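PDB 2DY1: elongation factor G from Thermus thermophilus, which binds GTP and magnesium and probably acts as a translation elongation factor with GTPase activity. Local coordinates for residues Y508-A519 and S547-S557. Numbering follows the deposited sequence.
Sequences YQEAIEEGIKEA and SSDLAFQIAAS
Gly515 and Gln553 meet where helix 509-519 crosses helix 549-557 at -42°. The segment axes approach to 7.1 Å there, and the CA atoms of Gly515 and Gln553 come to 4.1 Å. Gly515, with no side chain, lets its CA lie against Gln553 O at 3.5 Å, a C-H...O contact at the axis approach. Beside it, Gln553 fits as a knob into the hole formed by Ala511, Glu514, Gly515 and Glu518. Ala556 CB meets Ile512 O at 3.4 Å.

At the N-terminal ends, Phe552 CD1 lies 3.5 Å above one face of the Tyr508 ring, offset toward the rim, the ring planes inclined at 31°. Asp549 OD1 reaches this ring's edge in plane, 3.3 Å from Tyr508 CD1; a water accepting from Ala511 N donates to the same oxygen. The Tyr508 CG stands beside its backbone N (chi1 -72°), which brings one face of the ring onto Phe552 and its edge to Asp549 OD1. A serine in its place would probably deprive Phe552 of this aromatic neighbour and Asp549 OD1 of its ring-edge contact.

The pair packs within domain IV of elongation factor G against its mixed four-stranded sheet: Phe552 touches Val483 of strand 477-489, Ile512 Trp497 of strand 494-497, and Ile516 Val537 of strand 533-541.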
# COMPACT_ATOMS: atom_id res chain seq x y z
N TYR A 508 10.48 43.56 -22.52
CA TYR A 508 9.16 43.43 -21.92
C TYR A 508 8.46 42.13 -22.32
O TYR A 508 7.34 41.87 -21.90
CB TYR A 508 8.26 44.61 -22.28
CG TYR A 508 8.64 45.89 -21.59
CD1 TYR A 508 8.84 45.93 -20.21
CD2 TYR A 508 8.80 47.07 -22.31
CE1 TYR A 508 9.19 47.12 -19.56
CE2 TYR A 508 9.14 48.26 -21.68
CZ TYR A 508 9.34 48.28 -20.30
OH TYR A 508 9.67 49.46 -19.67
N GLN A 509 9.13 41.30 -23.13
CA GLN A 509 8.50 40.06 -23.57
C GLN A 509 8.15 39.15 -22.39
O GLN A 509 7.06 38.58 -22.35
CB GLN A 509 9.41 39.29 -24.54
CG GLN A 509 8.73 38.07 -25.15
CD GLN A 509 9.62 37.25 -26.08
OE1 GLN A 509 10.48 37.80 -26.78
NE2 GLN A 509 9.40 35.94 -26.11
N GLU A 510 9.06 39.01 -21.43
CA GLU A 510 8.79 38.16 -20.28
C GLU A 510 7.58 38.66 -19.48
O GLU A 510 6.73 37.87 -19.06
CB GLU A 510 10.03 38.11 -19.38
CG GLU A 510 9.90 37.18 -18.18
CD GLU A 510 10.98 37.42 -17.13
OE1 GLU A 510 11.12 36.58 -16.22
OE2 GLU A 510 11.68 38.45 -17.22
N ALA A 511 7.49 39.97 -19.25
CA ALA A 511 6.37 40.53 -18.50
C ALA A 511 5.05 40.34 -19.23
O ALA A 511 4.01 40.10 -18.61
CB ALA A 511 6.59 42.01 -18.23
N ILE A 512 5.08 40.46 -20.55
CA ILE A 512 3.87 40.30 -21.33
C ILE A 512 3.41 38.85 -21.24
O ILE A 512 2.23 38.60 -20.98
CB ILE A 512 4.12 40.76 -22.79
CG1 ILE A 512 4.28 42.30 -22.79
CG2 ILE A 512 2.96 40.35 -23.72
CD1 ILE A 512 4.81 42.90 -24.09
N GLU A 513 4.32 37.91 -21.44
CA GLU A 513 3.91 36.51 -21.34
C GLU A 513 3.38 36.21 -19.94
O GLU A 513 2.41 35.48 -19.78
CB GLU A 513 5.07 35.55 -21.67
CG GLU A 513 4.60 34.10 -21.65
CD GLU A 513 5.56 33.12 -22.31
OE1 GLU A 513 6.74 33.47 -22.54
OE2 GLU A 513 5.12 31.98 -22.59
N GLU A 514 4.02 36.78 -18.92
CA GLU A 514 3.57 36.58 -17.54
C GLU A 514 2.12 37.01 -17.36
O GLU A 514 1.32 36.31 -16.75
CB GLU A 514 4.42 37.38 -16.56
CG GLU A 514 5.77 36.80 -16.20
CD GLU A 514 6.53 37.70 -15.23
OE1 GLU A 514 5.92 38.17 -14.25
OE2 GLU A 514 7.74 37.93 -15.46
N GLY A 515 1.79 38.19 -17.89
CA GLY A 515 0.43 38.71 -17.78
C GLY A 515 -0.60 37.84 -18.48
O GLY A 515 -1.73 37.71 -18.02
N ILE A 516 -0.23 37.27 -19.62
CA ILE A 516 -1.14 36.39 -20.33
C ILE A 516 -1.33 35.12 -19.52
O ILE A 516 -2.46 34.66 -19.35
CB ILE A 516 -0.60 36.04 -21.75
CG1 ILE A 516 -0.82 37.24 -22.69
CG2 ILE A 516 -1.31 34.80 -22.29
CD1 ILE A 516 0.29 37.42 -23.72
N LYS A 517 -0.23 34.56 -19.03
CA LYS A 517 -0.35 33.33 -18.24
C LYS A 517 -1.19 33.56 -16.98
O LYS A 517 -2.00 32.72 -16.61
CB LYS A 517 1.04 32.80 -17.88
CG LYS A 517 1.78 32.14 -19.05
CD LYS A 517 3.15 31.66 -18.59
CE LYS A 517 3.86 30.85 -19.66
NZ LYS A 517 5.20 30.38 -19.19
N GLU A 518 -1.01 34.72 -16.35
CA GLU A 518 -1.78 35.02 -15.14
C GLU A 518 -3.27 35.14 -15.42
O GLU A 518 -4.09 34.61 -14.66
CB GLU A 518 -1.21 36.29 -14.48
CG GLU A 518 0.24 36.09 -14.03
CD GLU A 518 0.93 37.37 -13.57
OE1 GLU A 518 0.46 38.47 -13.90
OE2 GLU A 518 1.98 37.25 -12.88
N ALA A 519 -3.65 35.80 -16.51
CA ALA A 519 -5.05 35.96 -16.83
C ALA A 519 -5.64 34.63 -17.28
O ALA A 519 -6.84 34.38 -17.12
CB ALA A 519 -5.23 37.00 -17.95
N SER A 547 6.66 53.39 -19.05
CA SER A 547 6.50 51.95 -19.23
C SER A 547 7.25 51.10 -18.21
O SER A 547 8.35 51.46 -17.77
CB SER A 547 6.89 51.55 -20.66
OG SER A 547 5.81 51.80 -21.53
N SER A 548 6.66 49.97 -17.84
CA SER A 548 7.27 49.08 -16.85
C SER A 548 6.76 47.66 -17.04
O SER A 548 5.89 47.42 -17.87
CB SER A 548 6.89 49.53 -15.44
OG SER A 548 5.50 49.34 -15.22
N ASP A 549 7.30 46.72 -16.26
CA ASP A 549 6.84 45.34 -16.35
C ASP A 549 5.41 45.24 -15.86
O ASP A 549 4.58 44.55 -16.45
CB ASP A 549 7.74 44.41 -15.53
CG ASP A 549 9.13 44.29 -16.11
OD1 ASP A 549 9.27 44.35 -17.35
OD2 ASP A 549 10.09 44.12 -15.33
N LEU A 550 5.10 45.95 -14.77
CA LEU A 550 3.74 45.92 -14.23
C LEU A 550 2.73 46.44 -15.23
O LEU A 550 1.67 45.84 -15.42
CB LEU A 550 3.66 46.75 -12.93
CG LEU A 550 2.24 46.99 -12.39
CD1 LEU A 550 1.63 45.68 -11.93
CD2 LEU A 550 2.29 48.00 -11.23
N ALA A 551 3.04 47.57 -15.87
CA ALA A 551 2.14 48.16 -16.86
C ALA A 551 1.92 47.18 -18.00
O ALA A 551 0.79 47.05 -18.50
CB ALA A 551 2.73 49.45 -17.39
N PHE A 552 2.98 46.49 -18.40
CA PHE A 552 2.83 45.53 -19.48
C PHE A 552 2.15 44.23 -19.04
O PHE A 552 1.44 43.62 -19.83
CB PHE A 552 4.18 45.25 -20.17
CG PHE A 552 4.47 46.18 -21.32
CD1 PHE A 552 5.39 47.22 -21.20
CD2 PHE A 552 3.72 46.09 -22.50
CE1 PHE A 552 5.57 48.15 -22.23
CE2 PHE A 552 3.88 47.01 -23.54
CZ PHE A 552 4.81 48.04 -23.40
N GLN A 553 2.33 43.82 -17.78
CA GLN A 553 1.67 42.61 -17.29
C GLN A 553 0.17 42.88 -17.28
O GLN A 553 -0.63 42.04 -17.68
CB GLN A 553 2.11 42.25 -15.86
CG GLN A 553 3.58 41.94 -15.69
CD GLN A 553 3.92 41.50 -14.27
OE1 GLN A 553 5.05 41.68 -13.81
NE2 GLN A 553 2.96 40.90 -13.58
N ILE A 554 -0.20 44.07 -16.80
CA ILE A 554 -1.61 44.43 -16.76
C ILE A 554 -2.20 44.57 -18.16
O ILE A 554 -3.28 44.07 -18.44
CB ILE A 554 -1.84 45.77 -15.99
CG1 ILE A 554 -1.33 45.64 -14.55
CG2 ILE A 554 -3.32 46.13 -16.01
CD1 ILE A 554 -1.42 46.93 -13.76
N ALA A 555 -1.50 45.29 -19.04
CA ALA A 555 -1.99 45.48 -20.39
C ALA A 555 -2.19 44.11 -21.06
O ALA A 555 -3.19 43.89 -21.75
CB ALA A 555 -1.00 46.33 -21.19
N ALA A 556 -1.25 43.21 -20.83
CA ALA A 556 -1.32 41.87 -21.41
C ALA A 556 -2.52 41.09 -20.84
O ALA A 556 -3.25 40.43 -21.58
CB ALA A 556 -0.01 41.11 -21.16
N SER A 557 -2.74 41.22 -19.53
CA SER A 557 -3.87 40.54 -18.88
C SER A 557 -5.19 41.08 -19.42
O SER A 557 -6.10 40.32 -19.74
CB SER A 557 -3.78 40.72 -17.36
OG SER A 557 -4.94 40.18 -16.74
O HOH W 1 9.75 41.62 -19.00